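Local atomic coordinates of endoglucanase family 5 (Clostridium acetobutylicum ATCC 824, PDB entry 6PZ7), a protein that probably hydrolyses internal beta-1,4-glycosidic bonds of cellulose and related plant polysaccharides, as a broad-specificity endoglucanase of glycoside hydrolase family 5, subfamily 4. Residues V18-G23 with A51-V56; T40-I45 with V89-M94; V60-H65 with A77-V82; V85-I90 with K133-H138; A96-H101 with L139-L144. All coordinates share one frame; numbering follows the deposited sequence.

Contact 1: V18-G23 with A51-V56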
# COMPACT_ATOMS: atom_id res chain seq x y z
N VAL A 18 1.68 11.26 -6.04
CA VAL A 18 2.37 10.05 -6.49
C VAL A 18 3.26 9.64 -5.33
O VAL A 18 3.81 10.49 -4.60
CB VAL A 18 3.16 10.29 -7.78
CG1 VAL A 18 4.31 11.28 -7.59
CG2 VAL A 18 3.64 8.96 -8.35
N GLY A 19 3.38 8.34 -5.12
CA GLY A 19 4.09 7.82 -3.97
C GLY A 19 5.17 6.79 -4.30
O GLY A 19 5.25 6.25 -5.41
N TRP A 20 5.97 6.52 -3.27
CA TRP A 20 7.03 5.52 -3.28
C TRP A 20 6.91 4.68 -2.02
O TRP A 20 6.73 5.22 -0.93
CB TRP A 20 8.38 6.23 -3.39
CG TRP A 20 9.61 5.38 -3.44
CD1 TRP A 20 10.24 4.93 -4.57
CD2 TRP A 20 10.42 4.97 -2.32
NE1 TRP A 20 11.40 4.27 -4.22
CE2 TRP A 20 11.52 4.26 -2.85
CE3 TRP A 20 10.32 5.12 -0.95
CZ2 TRP A 20 12.52 3.71 -2.05
CZ3 TRP A 20 11.31 4.59 -0.15
CH2 TRP A 20 12.40 3.89 -0.70
N ASN A 21 6.99 3.36 -2.17
CA ASN A 21 6.98 2.42 -1.05
C ASN A 21 8.38 2.15 -0.52
O ASN A 21 9.28 1.76 -1.29
CB ASN A 21 6.43 1.05 -1.46
CG ASN A 21 4.92 0.94 -1.49
OD1 ASN A 21 4.31 0.68 -0.46
ND2 ASN A 21 4.35 1.09 -2.68
N LEU A 22 8.52 2.22 0.80
CA LEU A 22 9.71 1.75 1.52
C LEU A 22 9.60 0.23 1.71
O LEU A 22 9.36 -0.28 2.79
CB LEU A 22 9.84 2.48 2.84
CG LEU A 22 11.10 2.22 3.65
CD1 LEU A 22 12.33 2.85 2.96
CD2 LEU A 22 10.91 2.77 5.06
N GLY A 23 9.70 -0.51 0.60
CA GLY A 23 9.40 -1.94 0.62
C GLY A 23 10.53 -2.81 1.13
O GLY A 23 11.71 -2.44 1.09
N ALA A 51 13.04 14.07 -5.60
CA ALA A 51 12.64 13.60 -6.92
C ALA A 51 11.25 14.08 -7.31
O ALA A 51 10.91 14.09 -8.50
CB ALA A 51 12.70 12.07 -6.99
N GLY A 52 10.41 14.46 -6.35
CA GLY A 52 9.08 14.97 -6.64
C GLY A 52 7.93 14.08 -6.18
O GLY A 52 6.78 14.39 -6.49
N PHE A 53 8.20 12.99 -5.48
CA PHE A 53 7.13 12.26 -4.85
C PHE A 53 6.52 13.11 -3.75
O PHE A 53 7.22 13.93 -3.14
CB PHE A 53 7.67 10.97 -4.25
CG PHE A 53 8.12 9.95 -5.26
CD1 PHE A 53 9.46 9.87 -5.63
CD2 PHE A 53 7.21 9.08 -5.83
CE1 PHE A 53 9.88 8.93 -6.52
CE2 PHE A 53 7.62 8.12 -6.76
CZ PHE A 53 8.96 8.05 -7.10
N ASN A 54 5.22 12.91 -3.47
CA ASN A 54 4.60 13.57 -2.32
C ASN A 54 4.02 12.62 -1.29
O ASN A 54 3.41 13.09 -0.32
CB ASN A 54 3.54 14.62 -2.72
CG ASN A 54 3.32 15.66 -1.64
OD1 ASN A 54 4.28 16.13 -1.05
ND2 ASN A 54 2.08 16.04 -1.41
N THR A 55 4.24 11.32 -1.44
CA THR A 55 3.78 10.29 -0.51
C THR A 55 4.83 9.21 -0.38
O THR A 55 5.43 8.79 -1.40
CB THR A 55 2.49 9.63 -1.06
OG1 THR A 55 1.45 10.59 -1.14
CG2 THR A 55 1.99 8.50 -0.17
N VAL A 56 5.06 8.74 0.84
CA VAL A 56 5.79 7.50 1.09
C VAL A 56 4.87 6.55 1.82
O VAL A 56 4.30 6.90 2.86
CB VAL A 56 7.08 7.77 1.90
CG1 VAL A 56 7.74 6.46 2.26
CG2 VAL A 56 8.01 8.65 1.10

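Contact 2: T40-I45 with V89-M94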
# COMPACT_ATOMS: atom_id res chain seq x y z
N THR A 40 16.99 2.35 7.29
CA THR A 40 16.53 3.56 6.60
C THR A 40 17.07 4.81 7.28
O THR A 40 17.14 4.88 8.50
CB THR A 40 15.01 3.60 6.60
OG1 THR A 40 14.49 2.37 6.12
CG2 THR A 40 14.46 4.72 5.74
N THR A 41 17.47 5.78 6.47
CA THR A 41 17.95 7.07 6.95
C THR A 41 17.09 8.21 6.40
O THR A 41 16.41 8.09 5.36
CB THR A 41 19.40 7.33 6.53
OG1 THR A 41 19.41 7.42 5.10
CG2 THR A 41 20.33 6.23 6.98
N LYS A 42 17.17 9.33 7.10
CA LYS A 42 16.53 10.55 6.62
C LYS A 42 17.01 10.91 5.22
O LYS A 42 16.22 11.36 4.38
CB LYS A 42 16.84 11.68 7.61
CG LYS A 42 16.36 13.07 7.23
CD LYS A 42 14.86 13.08 7.05
CE LYS A 42 14.28 14.46 7.46
NZ LYS A 42 14.75 15.59 6.60
N ALA A 43 18.29 10.71 4.95
CA ALA A 43 18.84 11.07 3.65
C ALA A 43 18.19 10.28 2.52
O ALA A 43 18.00 10.79 1.41
CB ALA A 43 20.34 10.87 3.63
N MET A 44 17.84 9.02 2.76
CA MET A 44 17.13 8.23 1.75
C MET A 44 15.77 8.85 1.46
O MET A 44 15.36 9.01 0.30
CB MET A 44 16.97 6.78 2.23
CG MET A 44 18.27 6.01 2.35
SD MET A 44 17.96 4.44 3.21
CE MET A 44 19.66 4.03 3.66
N ILE A 45 15.04 9.22 2.52
CA ILE A 45 13.71 9.82 2.35
C ILE A 45 13.82 11.21 1.70
O ILE A 45 12.98 11.59 0.86
CB ILE A 45 12.96 9.83 3.69
CG1 ILE A 45 12.80 8.41 4.23
CG2 ILE A 45 11.64 10.56 3.56
CD1 ILE A 45 12.10 7.44 3.29
N VAL A 89 9.46 10.99 6.89
CA VAL A 89 8.51 11.34 5.83
C VAL A 89 7.75 12.62 6.19
O VAL A 89 7.64 13.58 5.39
CB VAL A 89 7.56 10.16 5.58
CG1 VAL A 89 6.50 10.54 4.55
CG2 VAL A 89 8.33 8.93 5.11
N ILE A 90 7.19 12.68 7.40
CA ILE A 90 6.38 13.82 7.83
C ILE A 90 7.23 15.07 7.88
O ILE A 90 6.76 16.16 7.48
CB ILE A 90 5.69 13.51 9.17
CG1 ILE A 90 4.64 12.36 9.01
CG2 ILE A 90 5.07 14.75 9.79
CD1 ILE A 90 3.46 12.69 8.15
N GLN A 91 8.46 14.98 8.38
CA GLN A 91 9.35 16.14 8.44
C GLN A 91 9.74 16.65 7.06
O GLN A 91 10.17 17.81 6.94
CB GLN A 91 10.63 15.78 9.22
CG GLN A 91 10.40 15.60 10.69
CD GLN A 91 11.55 14.99 11.43
OE1 GLN A 91 12.57 14.61 10.83
NE2 GLN A 91 11.42 14.86 12.74
N ASP A 92 9.60 15.85 6.03
CA ASP A 92 9.81 16.26 4.65
C ASP A 92 8.52 16.75 4.00
O ASP A 92 8.48 16.91 2.76
CB ASP A 92 10.49 15.17 3.82
CG ASP A 92 11.97 15.10 4.06
OD1 ASP A 92 12.55 15.89 4.84
OD2 ASP A 92 12.64 14.21 3.47
N HIS A 93 7.46 16.97 4.76
CA HIS A 93 6.21 17.53 4.27
C HIS A 93 5.62 16.67 3.15
O HIS A 93 5.11 17.19 2.14
CB HIS A 93 6.37 19.00 3.89
CG HIS A 93 6.67 19.87 5.07
ND1 HIS A 93 5.77 20.08 6.09
CD2 HIS A 93 7.80 20.52 5.42
CE1 HIS A 93 6.31 20.90 6.99
NE2 HIS A 93 7.55 21.15 6.62
N MET A 94 5.69 15.36 3.29
CA MET A 94 5.01 14.39 2.45
C MET A 94 3.91 13.71 3.26
O MET A 94 3.90 13.74 4.50
CB MET A 94 5.98 13.35 1.93
CG MET A 94 6.98 13.97 0.95
SD MET A 94 8.05 12.76 0.09
CE MET A 94 9.09 12.22 1.44
O HOH W 1 13.15 17.85 7.14

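Contact 3: V60-H65 with A77-V82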
# COMPACT_ATOMS: atom_id res chain seq x y z
N VAL A 60 4.52 -2.01 7.27
CA VAL A 60 5.03 -2.50 8.55
C VAL A 60 4.41 -3.86 8.85
O VAL A 60 3.18 -3.99 8.92
CB VAL A 60 4.75 -1.55 9.73
CG1 VAL A 60 5.32 -2.13 11.03
CG2 VAL A 60 5.35 -0.17 9.44
N SER A 61 5.26 -4.86 9.05
CA SER A 61 4.81 -6.18 9.48
C SER A 61 4.96 -6.26 10.99
O SER A 61 6.06 -6.10 11.52
CB SER A 61 5.62 -7.28 8.79
OG SER A 61 5.37 -7.26 7.38
N TRP A 62 3.84 -6.41 11.68
CA TRP A 62 3.84 -6.33 13.14
C TRP A 62 4.05 -7.66 13.83
O TRP A 62 4.47 -7.65 14.99
CB TRP A 62 2.53 -5.68 13.59
CG TRP A 62 2.35 -4.29 13.06
CD1 TRP A 62 1.75 -3.96 11.87
CD2 TRP A 62 2.82 -3.04 13.61
NE1 TRP A 62 1.79 -2.60 11.67
CE2 TRP A 62 2.45 -2.01 12.72
CE3 TRP A 62 3.54 -2.71 14.76
CZ2 TRP A 62 2.73 -0.68 12.95
CZ3 TRP A 62 3.84 -1.36 15.00
CH2 TRP A 62 3.44 -0.37 14.09
N SER A 63 3.81 -8.77 13.12
CA SER A 63 3.71 -10.10 13.73
C SER A 63 4.84 -10.40 14.70
O SER A 63 4.60 -10.89 15.81
CB SER A 63 3.64 -11.14 12.61
OG SER A 63 3.33 -12.43 13.12
N SER A 64 6.08 -10.19 14.29
CA SER A 64 7.28 -10.53 15.06
C SER A 64 7.46 -9.64 16.28
O SER A 64 8.41 -9.87 17.04
CB SER A 64 8.55 -10.40 14.20
OG SER A 64 8.50 -11.22 13.05
N HIS A 65 6.65 -8.62 16.43
CA HIS A 65 6.79 -7.60 17.46
C HIS A 65 5.60 -7.54 18.40
O HIS A 65 5.51 -6.60 19.19
CB HIS A 65 6.99 -6.24 16.77
CG HIS A 65 8.02 -6.29 15.70
ND1 HIS A 65 9.37 -6.39 15.96
CD2 HIS A 65 7.89 -6.35 14.36
CE1 HIS A 65 10.03 -6.46 14.81
NE2 HIS A 65 9.16 -6.45 13.83
N ALA A 77 10.23 -0.71 21.56
CA ALA A 77 11.34 -0.31 20.71
C ALA A 77 10.97 -0.38 19.24
O ALA A 77 11.48 0.39 18.43
CB ALA A 77 12.55 -1.21 20.98
N TRP A 78 10.13 -1.33 18.85
CA TRP A 78 9.67 -1.39 17.47
C TRP A 78 8.80 -0.20 17.15
O TRP A 78 8.98 0.44 16.10
CB TRP A 78 8.93 -2.70 17.24
CG TRP A 78 8.42 -2.89 15.82
CD1 TRP A 78 7.13 -2.88 15.42
CD2 TRP A 78 9.20 -3.11 14.64
NE1 TRP A 78 7.04 -3.09 14.07
CE2 TRP A 78 8.30 -3.25 13.56
CE3 TRP A 78 10.57 -3.24 14.40
CZ2 TRP A 78 8.73 -3.52 12.27
CZ3 TRP A 78 11.00 -3.50 13.10
CH2 TRP A 78 10.08 -3.63 12.06
N LEU A 79 7.83 0.12 18.01
CA LEU A 79 7.02 1.31 17.77
C LEU A 79 7.89 2.55 17.67
O LEU A 79 7.62 3.44 16.85
CB LEU A 79 5.98 1.49 18.87
CG LEU A 79 4.67 0.75 18.71
CD1 LEU A 79 3.91 0.77 20.03
CD2 LEU A 79 3.82 1.31 17.59
N ASN A 80 8.90 2.66 18.51
CA ASN A 80 9.78 3.82 18.47
C ASN A 80 10.48 3.93 17.12
O ASN A 80 10.59 5.02 16.54
CB ASN A 80 10.83 3.76 19.59
CG ASN A 80 10.27 3.99 20.97
OD1 ASN A 80 9.15 4.48 21.14
ND2 ASN A 80 11.06 3.66 21.97
N ARG A 81 10.95 2.79 16.58
CA ARG A 81 11.60 2.79 15.27
C ARG A 81 10.63 3.13 14.16
O ARG A 81 10.95 3.94 13.27
CB ARG A 81 12.29 1.45 15.00
CG ARG A 81 12.97 1.40 13.64
CD ARG A 81 13.98 2.53 13.44
NE ARG A 81 14.50 2.45 12.06
CZ ARG A 81 15.06 3.47 11.42
NH1 ARG A 81 15.25 4.65 11.99
NH2 ARG A 81 15.40 3.31 10.14
N VAL A 82 9.43 2.57 14.20
CA VAL A 82 8.42 2.91 13.20
C VAL A 82 8.18 4.41 13.22
O VAL A 82 8.09 5.06 12.17
CB VAL A 82 7.12 2.11 13.43
CG1 VAL A 82 6.03 2.56 12.51
CG2 VAL A 82 7.36 0.60 13.24

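Contact 4: V85-I90 with K133-H138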
# COMPACT_ATOMS: atom_id res chain seq x y z
N VAL A 85 10.81 6.46 11.37
CA VAL A 85 10.66 6.39 9.91
C VAL A 85 9.48 7.23 9.46
O VAL A 85 9.58 8.01 8.51
CB VAL A 85 10.60 4.93 9.45
CG1 VAL A 85 10.36 4.90 7.96
CG2 VAL A 85 11.88 4.21 9.80
N VAL A 86 8.35 7.14 10.16
CA VAL A 86 7.23 8.04 9.90
C VAL A 86 7.70 9.49 9.96
O VAL A 86 7.35 10.30 9.09
CB VAL A 86 6.08 7.77 10.88
CG1 VAL A 86 5.06 8.89 10.86
CG2 VAL A 86 5.45 6.45 10.58
N ASN A 87 8.49 9.85 10.97
CA ASN A 87 8.97 11.21 11.10
C ASN A 87 9.85 11.64 9.95
O ASN A 87 9.81 12.81 9.57
CB ASN A 87 9.63 11.47 12.45
CG ASN A 87 8.62 11.74 13.55
OD1 ASN A 87 7.42 11.96 13.27
ND2 ASN A 87 9.09 11.76 14.79
N TYR A 88 10.69 10.76 9.39
CA TYR A 88 11.48 11.17 8.22
C TYR A 88 10.54 11.73 7.15
O TYR A 88 10.84 12.73 6.49
CB TYR A 88 12.27 9.98 7.62
CG TYR A 88 13.30 9.29 8.47
CD1 TYR A 88 13.98 9.90 9.49
CD2 TYR A 88 13.61 7.96 8.20
CE1 TYR A 88 14.91 9.21 10.24
CE2 TYR A 88 14.52 7.26 8.94
CZ TYR A 88 15.19 7.89 9.97
OH TYR A 88 16.11 7.17 10.72
N VAL A 89 9.46 10.99 6.89
CA VAL A 89 8.51 11.34 5.83
C VAL A 89 7.75 12.62 6.19
O VAL A 89 7.64 13.58 5.39
CB VAL A 89 7.56 10.16 5.58
CG1 VAL A 89 6.50 10.54 4.55
CG2 VAL A 89 8.33 8.93 5.11
N ILE A 90 7.19 12.68 7.40
CA ILE A 90 6.38 13.82 7.83
C ILE A 90 7.23 15.07 7.88
O ILE A 90 6.76 16.16 7.48
CB ILE A 90 5.69 13.51 9.17
CG1 ILE A 90 4.64 12.36 9.01
CG2 ILE A 90 5.07 14.75 9.79
CD1 ILE A 90 3.46 12.69 8.15
N LYS A 133 -1.71 9.09 17.33
CA LYS A 133 -2.99 9.79 17.31
C LYS A 133 -2.87 11.29 17.07
O LYS A 133 -3.83 11.91 16.59
CB LYS A 133 -3.75 9.55 18.63
CG LYS A 133 -3.13 10.21 19.85
CD LYS A 133 -3.69 9.65 21.16
CE LYS A 133 -5.18 9.86 21.26
NZ LYS A 133 -5.75 9.20 22.48
N ASP A 134 -1.73 11.89 17.42
CA ASP A 134 -1.61 13.34 17.36
C ASP A 134 -1.08 13.88 16.03
O ASP A 134 -1.02 15.10 15.84
CB ASP A 134 -0.75 13.88 18.49
CG ASP A 134 -1.41 13.77 19.86
OD1 ASP A 134 -2.65 13.69 19.96
OD2 ASP A 134 -0.65 13.84 20.83
N TYR A 135 -0.70 13.03 15.09
CA TYR A 135 -0.27 13.49 13.78
C TYR A 135 -1.44 14.16 13.05
O TYR A 135 -2.61 13.78 13.23
CB TYR A 135 0.29 12.32 12.95
CG TYR A 135 1.67 11.92 13.39
CD1 TYR A 135 1.87 11.04 14.45
CD2 TYR A 135 2.82 12.43 12.75
CE1 TYR A 135 3.16 10.73 14.88
CE2 TYR A 135 4.08 12.09 13.18
CZ TYR A 135 4.23 11.24 14.24
OH TYR A 135 5.47 10.87 14.71
N ASP A 136 -1.12 15.06 12.13
CA ASP A 136 -2.14 15.71 11.30
C ASP A 136 -2.53 14.80 10.13
O ASP A 136 -2.14 13.63 10.06
CB ASP A 136 -1.73 17.13 10.90
CG ASP A 136 -0.64 17.21 9.90
OD1 ASP A 136 -0.36 16.28 9.15
OD2 ASP A 136 0.02 18.31 9.89
N SER A 137 -3.32 15.34 9.21
CA SER A 137 -3.91 14.54 8.14
C SER A 137 -2.91 14.08 7.10
O SER A 137 -3.28 13.29 6.22
CB SER A 137 -5.02 15.32 7.45
OG SER A 137 -4.50 16.43 6.75
N HIS A 138 -1.64 14.49 7.19
CA HIS A 138 -0.63 13.92 6.31
C HIS A 138 -0.26 12.49 6.68
O HIS A 138 0.37 11.81 5.87
CB HIS A 138 0.63 14.79 6.25
CG HIS A 138 0.39 16.07 5.51
ND1 HIS A 138 -0.14 17.19 6.12
CD2 HIS A 138 0.52 16.37 4.20
CE1 HIS A 138 -0.27 18.15 5.22
NE2 HIS A 138 0.11 17.68 4.05

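Contact 5: A96-H101 with L139-L144. Unlike the reference sequence in segment 139-144: Gln-142 (reference Glu).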
# COMPACT_ATOMS: atom_id res chain seq x y z
N ALA A 96 2.46 10.24 4.62
CA ALA A 96 2.95 8.94 5.04
C ALA A 96 1.75 8.01 5.15
O ALA A 96 0.75 8.37 5.77
CB ALA A 96 3.67 9.02 6.39
N ILE A 97 1.84 6.81 4.57
CA ILE A 97 0.84 5.75 4.75
C ILE A 97 1.45 4.70 5.66
O ILE A 97 2.50 4.13 5.34
CB ILE A 97 0.41 5.12 3.41
CG1 ILE A 97 -0.20 6.13 2.45
CG2 ILE A 97 -0.59 3.97 3.70
CD1 ILE A 97 -0.25 5.59 1.01
N LEU A 98 0.82 4.45 6.81
CA LEU A 98 1.28 3.46 7.78
C LEU A 98 0.26 2.33 7.80
O LEU A 98 -0.93 2.58 8.01
CB LEU A 98 1.38 4.12 9.16
CG LEU A 98 1.77 3.21 10.30
CD1 LEU A 98 3.17 2.67 10.16
CD2 LEU A 98 1.63 3.89 11.64
N ASN A 99 0.73 1.10 7.62
CA ASN A 99 -0.21 -0.04 7.51
C ASN A 99 0.08 -1.15 8.51
O ASN A 99 0.96 -1.05 9.38
CB ASN A 99 -0.30 -0.57 6.08
CG ASN A 99 0.86 -1.44 5.67
OD1 ASN A 99 1.74 -1.74 6.46
ND2 ASN A 99 0.85 -1.90 4.41
N THR A 100 -0.71 -2.24 8.40
CA THR A 100 -0.26 -3.58 8.72
C THR A 100 0.03 -4.29 7.41
O THR A 100 -0.61 -4.02 6.39
CB THR A 100 -1.27 -4.38 9.56
OG1 THR A 100 -2.44 -4.72 8.78
CG2 THR A 100 -1.71 -3.64 10.82
N HIS A 101 1.02 -5.20 7.42
CA HIS A 101 1.60 -5.71 6.17
C HIS A 101 1.55 -7.22 6.19
O HIS A 101 0.45 -7.80 6.05
CB HIS A 101 2.91 -5.05 5.77
CG HIS A 101 3.15 -5.08 4.31
ND1 HIS A 101 2.57 -4.17 3.46
CD2 HIS A 101 3.88 -5.93 3.54
CE1 HIS A 101 2.96 -4.46 2.22
NE2 HIS A 101 3.78 -5.51 2.26
N LEU A 139 -0.61 12.01 7.88
CA LEU A 139 -0.44 10.60 8.23
C LEU A 139 -1.77 9.89 7.99
O LEU A 139 -2.80 10.24 8.58
CB LEU A 139 -0.01 10.43 9.69
CG LEU A 139 0.18 8.98 10.12
CD1 LEU A 139 1.21 8.23 9.29
CD2 LEU A 139 0.53 8.90 11.62
N ILE A 140 -1.74 8.92 7.08
CA ILE A 140 -2.87 8.09 6.69
C ILE A 140 -2.63 6.69 7.24
O ILE A 140 -1.49 6.18 7.16
CB ILE A 140 -2.95 8.06 5.15
CG1 ILE A 140 -3.26 9.48 4.61
CG2 ILE A 140 -3.97 7.05 4.66
CD1 ILE A 140 -3.11 9.63 3.12
N PHE A 141 -3.66 6.07 7.81
CA PHE A 141 -3.58 4.68 8.22
C PHE A 141 -4.18 3.80 7.13
O PHE A 141 -5.22 4.14 6.57
CB PHE A 141 -4.34 4.42 9.54
CG PHE A 141 -3.78 5.08 10.77
CD1 PHE A 141 -2.49 5.54 10.85
CD2 PHE A 141 -4.59 5.23 11.87
CE1 PHE A 141 -2.03 6.15 12.02
CE2 PHE A 141 -4.15 5.86 13.02
CZ PHE A 141 -2.86 6.28 13.12
N GLN A 142 -3.56 2.66 6.86
CA GLN A 142 -4.09 1.66 5.93
C GLN A 142 -4.31 0.40 6.79
O GLN A 142 -3.37 -0.13 7.38
CB GLN A 142 -3.11 1.44 4.81
CG GLN A 142 -3.43 0.27 3.90
CD GLN A 142 -2.27 -0.05 2.96
OE1 GLN A 142 -1.78 -1.21 2.94
NE2 GLN A 142 -1.85 0.88 2.22
N THR A 143 -5.55 -0.05 6.88
CA THR A 143 -5.91 -1.05 7.89
C THR A 143 -5.18 -2.37 7.71
O THR A 143 -4.70 -2.96 8.68
CB THR A 143 -7.43 -1.26 7.86
OG1 THR A 143 -7.79 -1.62 6.54
CG2 THR A 143 -8.19 -0.03 8.33
N LEU A 144 -5.12 -2.84 6.46
CA LEU A 144 -4.65 -4.15 6.06
C LEU A 144 -3.96 -3.99 4.72
O LEU A 144 -4.30 -3.09 3.94
CB LEU A 144 -5.82 -5.12 5.91
CG LEU A 144 -6.75 -5.31 7.12
CD1 LEU A 144 -7.98 -6.07 6.71
CD2 LEU A 144 -5.99 -6.04 8.21

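Contact 1: V18-G23 with A51-V56
Trp-20 holds CG anti to its backbone N (chi1 -179°), which leads the indole off and leaves CB over the face of the Phe-53 ring, while Phe-53 sets CG beside its own N (chi1 -69°) and so lays its ring against strand 19-22. The evidence for a CH-pi contact is that Trp-20 CB stands 3.9 Å from the centroid of the Phe-53 ring, almost on the ring normal. The two aromatic rings themselves lie oblique to each other; the CH-pi approach is made by the methylene rather than the indole. Phe-53 CE2 comes to 3.3 Å from Gly-19 O, and Phe-53 CD2 has Val-18 CG1 as a further neighbour.

The backbones pair in parallel, Gly-19 with Thr-55 and Trp-20 with Val-56. Asn-54 N donates to Val-18 O at 3.0 Å, nearly in line with the carbonyl; the same oxygen takes a second, weak bond from Thr-55 N. Next along the pair, Trp-20 N donates to Thr-55 O at 3.0 Å. Gly-19 lets the strands draw close: its CA approaches Thr-55 O to 3.1 Å in a CA-H...O contact. On the face bearing Trp-20, Val-56 CG1 sits 4.3 Å from Trp-20 CE3, at the indole edge.

Polar ends are answered elsewhere, Trp-20 NE1 by Asp-303 and Thr-55 OG1 by the Met-16 carbonyl. This is the first beta-alpha-beta crossover of the barrel: Ile-48 of helix 42-51 covers Trp-20, Phe-53 and Val-56, Ile-333 of helix 327-334 touches Val-18 and Phe-53, and Gly-19 bonds onward to strand 298-303.

Contact 2: T40-I45 with V89-M94
Val-89 opens the contact with Ile-45 although its side chain sets off away from helix 42-51; CG2, set beside the backbone N, still reaches Ile-45 CG2 at 4.0 Å. That isoleucine methyl is the common apolar element, since it meets partners from both ends of the segment 89-94.

Gln-91 takes part in two ways. Its OE1 lies near Lys-42 CE, and its carbonyl O accepts from a water molecule at 3.0 Å. The water in turn accepts from Lys-42 NZ at 2.8 Å, giving a one-water bridge between the lysine and the last turn of helix 76-91.

Asp-92 follows and supplies the salt bridge. Lys-42 and Asp-92 extend tip to tip, with Lys-42 NZ 2.8 Å from Asp-92 OD1, on the syn side and 24° out of the carboxylate plane. To get there the lysine chain bends at chi2, chi3 and chi4. The other oxygen, Asp-92 OD2, rests 3.8 Å from Ile-45 CG2, placing the carboxylate between the charged pair and the apolar packing. Asp-46 also bridges to Lys-42 NZ, and its OD1 lies close to Asp-92 OD2, a repulsion that the shared ammonium probably offsets.

Met-94 closes the segment: its chain bends at the thioether, and Met-94 CE comes to 3.7 Å from Ile-45 CG2.

Helices 42-51 and 76-91 thus pack as successive outer helices of the barrel, with Val-89 and Met-94 touching both Ile-45 and Val-56 of strand 55-58, while Lys-49 of helix 42-51 donates to the Asp-92 carbonyl.

Contact 3: V60-H65 with A77-V82
In the beta-alpha loop that leaves barrel strand 55-58 and leads into helix 76-91, Trp-62 and His-65 form an aromatic cluster with Trp-78 of that helix. His-65 and Trp-78 make a face-to-face stack: the imidazole and the five-membered indole ring have centroids 3.5 Å apart and planes only 7° from parallel. The closest atoms are His-65 CD2 and Trp-78 CE2, at 3.2 Å. With CG anti to its backbone N (chi1 -179°), Trp-78 swings its indole off the helix so that one face lies on the His-65 imidazole.

Trp-62 is turned quite differently. Its plane stands at 89° to that of Trp-78, whose edge faces it in an offset edge-to-face arrangement with centroids 5.1 Å apart; Trp-78 NE1 lies 3.6 Å from Trp-62 CE3. Val-60 CG1 fills the corner between them, 3.6 Å from Trp-78 NE1 and also over the face of Trp-62. Farther along the helix, Leu-79 CD2 meets Trp-62 CZ3 at 3.7 Å, and Val-82 CG2 covers the Trp-78 face opposite His-65, offset toward the rim.

Trp-62 NE1 donates to Asn-99 O of strand 95-99, which ties this ring to the barrel wall. Across the two segments the contact is aromatic and apolar, so dispersion probably dominates, with the edge-to-face pair adding an electrostatic term; the electron-rich indole would probably also favour any positive charge on the His-65 imidazole.

Contact 4: V85-I90 with K133-H138
Tyr-135 donates its hydroxyl hydrogen to Asn-87 OD1 at 2.7 Å from OH, the polar centre of this contact. The acceptor lies in the plane of the phenol ring at its edge, but from the amide side the hydroxyl approaches 35° above the carbonyl plane. Amide and ring are turned 45° against each other, and the two side chains cross at about a right angle.

Aliphatic groups flank the ring obliquely. Val-86 CG1 stands 4.1 Å from Tyr-135 CE2, and one turn later along the helix Ile-90 CG1 is 4.2 Å from Tyr-135 CD2. Beyond the ring, Ile-90 extends CD1 to 4.0 Å from His-138 CB and 3.9 Å from His-138 O.

The fold element is the turn that carries the chain from helix 111-132 into strand 139-142, lying against the preceding outer helix, 76-91, of the (beta/alpha)8 barrel. Residues 133-138 have no regular structure, but Asp-136 braces the turn from within. Asp-136 OD1 accepts from His-138 N at 2.9 Å, which defines an Asx turn, and also from His-138 ND1 at 3.2 Å. Both donors reach the oxygen from the same face of the carboxylate, and it lies within 1° of the imidazole plane. The in-plane ND1 bond helps fix the rotation of the His-138 ring and would favour a proton on ND1.

In the next shell, the Tyr-135 carbonyl is held by Arg-188 and Asn-184, and its hydroxyl has a weak bond from Gln-83 NE2. The His-138 backbone pairs with Ala-96, and its ring meets that of Tyr-95.

Contact 5: A96-H101 with L139-L144
Gln-142 OE1 is gripped by Asn-99 ND2 at 3.1 Å and by Arg-57 of strand 55-58, in the (beta/alpha)8 barrel, where strands 95-99 and 139-142 pair in parallel as a beta-alpha-beta crossover through helix 111-132. The Asn-99 amide nitrogen lies above the carbonyl plane of Gln-142, 56° out of it, while OE1 is close to the plane of the asparagine amide. Asn-99 places CG between its backbone N and carbonyl carbon (chi1 78°), so that the two side chains run side by side, their amide planes steeply inclined. Its ND2 also donates to His-101 ND1 at 3.0 Å, in the imidazole plane, and OD1 accepts from Val-60 N. Gln-142 differs from the reference sequence, which has glutamate there.

The strands are stitched by three backbone bonds: Ile-140 N to Ala-96 O at 2.9 Å, Leu-98 N to Ile-140 O, and Gln-142 N to Leu-98 O. The first is almost straight, and the strand directions diverge by 29°, consistent with barrel twist. On the face with Asn-99 and Gln-142, Ile-97 CG2 touches Gln-142 NE2 at 3.7 Å. On the other, Ala-96 CB meets Leu-139 CD1 at 3.9 Å, and Phe-141 packs on Ile-178 of helix 161-180. The segments end at the C-terminal rim of the strands, where family 5 enzymes carry their active site. Here Thr-100 OG1 donates to Thr-143 O at 2.9 Å, and Leu-144 CD2 rests 3.8 Å from Thr-100 OG1.

All five contacts fall in the first half of one parallel eight-stranded barrel. Contacts 1 and 5 are strand pairings, their centres about 14 Å apart, linked because strands 55-58 and 95-99 are neighbours in the sheet. Contacts 2, 3 and 4 share helix 76-91: contact 3 lies near its start, contact 4 in its middle and later turns, and contact 2 at its end, sharing Val-89 and Ile-90 with contact 4. Along the chain contacts 1 and 2 interlace, as do 4 and 5, while contact 3 nests within contact 2. Successive beta-alpha units are thus interlocked, with contact 5 closest to the centre of the chain.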